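Local coordinates for protein lactoylglutathione lyase (PDB 4MTS) that belongs to the glyoxalase/bleomycin resistance/dioxygenase superfamily as a metal-binding, two-subunit member of the lactoylglutathione lyase kind, at residues L8-L13 with L55-N60. Numbering follows the deposited sequence. Where two conformers were deposited one is given.
Sequences LRVADL and LELTHN
V10 and L13 close over L57 from two directions, and this trio gives the contact its shape. The methyl CG1 of V10 lies 4.0 Å from CD2 of L57, while CD1 of L13 sits 3.9 Å from CB of the same leucine, so L57 is a bump filling the hollow between V10 and the first turn of helix 13-23. L13 reaches it because its CG stands anti to the backbone N (chi1 177°), and A16 and Y20 of that helix also touch L57. Further back, CD1 of L55 meets CD1 of L8 at 3.9 Å, the two side chains crossing at about a right angle.

Beyond L57, H59 fills the bend of 10-13: its CB packs on CB of L13 at 3.8 Å, the backbone N of L13 lies over one ring face, and O of V10 approaches near the ring plane, 3.4 Å from CD2. Within this bend D12 is the N-cap of helix 13-23, its OD1 accepting a hydrogen bond from the N of A15.

Parallel pairing sets this register. N of L8 donates to O of E56 (2.9 Å, N-H...O 163°), N of T58 to O of L8 (3.0 Å), and N of V10 to O of T58 (3.0 Å, 165°). On the face opposite L57, R9 and T58 share a side with E56, which with H5 belongs to the zinc site. This parallel pairing of the first and last strands of the module, which the second subunit continues beyond L8, with a helix packed on one face and a zinc ligand on the other, is characteristic of the βαβββ module of the glyoxalase fold.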
loop_
_atom_site.group_PDB
_atom_site.type_symbol
_atom_site.label_atom_id
_atom_site.label_comp_id
_atom_site.label_asym_id
_atom_site.label_seq_id
_atom_site.Cartn_x
_atom_site.Cartn_y
_atom_site.Cartn_z
ATOM N N LEU A 8 6.512 1.879 -2.715
ATOM C CA LEU A 8 6.479 1.828 -4.169
ATOM C C LEU A 8 7.801 2.345 -4.730
ATOM O O LEU A 8 8.324 3.322 -4.226
ATOM C CB LEU A 8 5.353 2.717 -4.729
ATOM C CG LEU A 8 3.895 2.378 -4.299
ATOM C CD1 LEU A 8 2.963 3.380 -4.844
ATOM C CD2 LEU A 8 3.469 0.952 -4.712
ATOM N N ARG A 9 8.274 1.740 -5.810
ATOM C CA ARG A 9 9.492 2.205 -6.515
ATOM C C ARG A 9 9.083 3.151 -7.665
ATOM O O ARG A 9 8.129 2.881 -8.391
ATOM C CB ARG A 9 10.292 1.019 -7.052
ATOM C CG ARG A 9 10.798 0.086 -5.935
ATOM C CD ARG A 9 11.654 -1.060 -6.472
ATOM N NE ARG A 9 12.022 -1.950 -5.362
ATOM C CZ ARG A 9 11.294 -2.986 -4.967
ATOM N NH1 ARG A 9 10.174 -3.297 -5.607
ATOM N NH2 ARG A 9 11.662 -3.700 -3.903
ATOM N N VAL A 10 9.787 4.291 -7.798
ATOM C CA VAL A 10 9.488 5.347 -8.771
ATOM C C VAL A 10 10.712 5.638 -9.628
ATOM O O VAL A 10 11.841 5.524 -9.135
ATOM C CB VAL A 10 8.927 6.635 -8.085
ATOM C CG1 VAL A 10 7.627 6.321 -7.333
ATOM C CG2 VAL A 10 9.955 7.267 -7.145
ATOM N N ALA A 11 10.471 6.035 -10.885
ATOM C CA ALA A 11 11.549 6.314 -11.837
ATOM C C ALA A 11 12.197 7.665 -11.552
ATOM O O ALA A 11 13.396 7.825 -11.751
ATOM C CB ALA A 11 11.022 6.255 -13.270
ATOM N N ASP A 12 11.402 8.647 -11.125
ATOM C CA ASP A 12 11.872 10.013 -10.887
ATOM C C ASP A 12 11.252 10.441 -9.582
ATOM O O ASP A 12 10.040 10.633 -9.511
ATOM C CB ASP A 12 11.365 10.892 -12.041
ATOM C CG ASP A 12 11.763 12.348 -11.969
ATOM O OD1 ASP A 12 11.978 12.854 -10.837
ATOM O OD2 ASP A 12 11.667 13.029 -13.003
ATOM N N LEU A 13 12.079 10.573 -8.543
ATOM C CA LEU A 13 11.549 10.856 -7.226
ATOM C C LEU A 13 10.974 12.261 -7.138
ATOM O O LEU A 13 9.950 12.451 -6.521
ATOM C CB LEU A 13 12.578 10.562 -6.122
ATOM C CG LEU A 13 12.110 10.899 -4.689
ATOM C CD1 LEU A 13 11.016 9.925 -4.206
ATOM C CD2 LEU A 13 13.239 10.909 -3.739
ATOM N N LEU A 55 2.989 6.583 2.914
ATOM C CA LEU A 55 3.406 6.047 1.633
ATOM C C LEU A 55 4.920 6.237 1.516
ATOM O O LEU A 55 5.422 7.356 1.658
ATOM C CB LEU A 55 2.699 6.778 0.461
ATOM C CG LEU A 55 3.227 6.390 -0.940
ATOM C CD1 LEU A 55 2.982 4.866 -1.248
ATOM C CD2 LEU A 55 2.573 7.258 -2.005
ATOM N N GLU A 56 5.652 5.144 1.266
ATOM C CA GLU A 56 7.100 5.243 1.100
ATOM C C GLU A 56 7.402 5.155 -0.387
ATOM O O GLU A 56 7.011 4.190 -1.035
ATOM C CB GLU A 56 7.801 4.083 1.817
ATOM C CG GLU A 56 9.315 4.229 1.679
ATOM C CD GLU A 56 10.111 3.085 2.245
ATOM O OE1 GLU A 56 9.500 2.060 2.630
ATOM O OE2 GLU A 56 11.348 3.240 2.360
ATOM N N LEU A 57 8.189 6.103 -0.905
ATOM C CA LEU A 57 8.623 6.104 -2.297
ATOM C C LEU A 57 10.127 5.852 -2.309
ATOM O O LEU A 57 10.851 6.489 -1.544
ATOM C CB LEU A 57 8.314 7.465 -2.944
ATOM C CG LEU A 57 6.850 7.924 -2.915
ATOM C CD1 LEU A 57 6.735 9.364 -3.467
ATOM C CD2 LEU A 57 5.941 6.956 -3.727
ATOM N N THR A 58 10.578 4.909 -3.143
ATOM C CA THR A 58 11.995 4.531 -3.249
ATOM C C THR A 58 12.497 4.814 -4.662
ATOM O O THR A 58 11.796 4.525 -5.637
ATOM C CB THR A 58 12.213 3.038 -2.902
ATOM O OG1 THR A 58 11.667 2.746 -1.619
ATOM C CG2 THR A 58 13.683 2.643 -2.917
ATOM N N HIS A 59 13.703 5.365 -4.773
ATOM C CA HIS A 59 14.290 5.629 -6.074
ATOM C C HIS A 59 15.725 5.147 -6.038
ATOM O O HIS A 59 16.497 5.621 -5.214
ATOM C CB HIS A 59 14.207 7.145 -6.412
ATOM C CG HIS A 59 14.960 7.504 -7.644
ATOM N ND1 HIS A 59 16.012 8.406 -7.599
ATOM C CD2 HIS A 59 14.856 7.013 -8.902
ATOM C CE1 HIS A 59 16.478 8.480 -8.837
ATOM N NE2 HIS A 59 15.841 7.649 -9.651
ATOM N N ASN A 60 16.065 4.174 -6.895
ATOM C CA ASN A 60 17.415 3.630 -7.039
ATOM C C ASN A 60 18.046 4.540 -8.087
ATOM O O ASN A 60 17.478 4.703 -9.179
ATOM C CB ASN A 60 17.326 2.161 -7.517
ATOM C CG ASN A 60 16.721 1.252 -6.468
ATOM O OD1 ASN A 60 17.316 1.020 -5.402
ATOM N ND2 ASN A 60 15.505 0.739 -6.729
#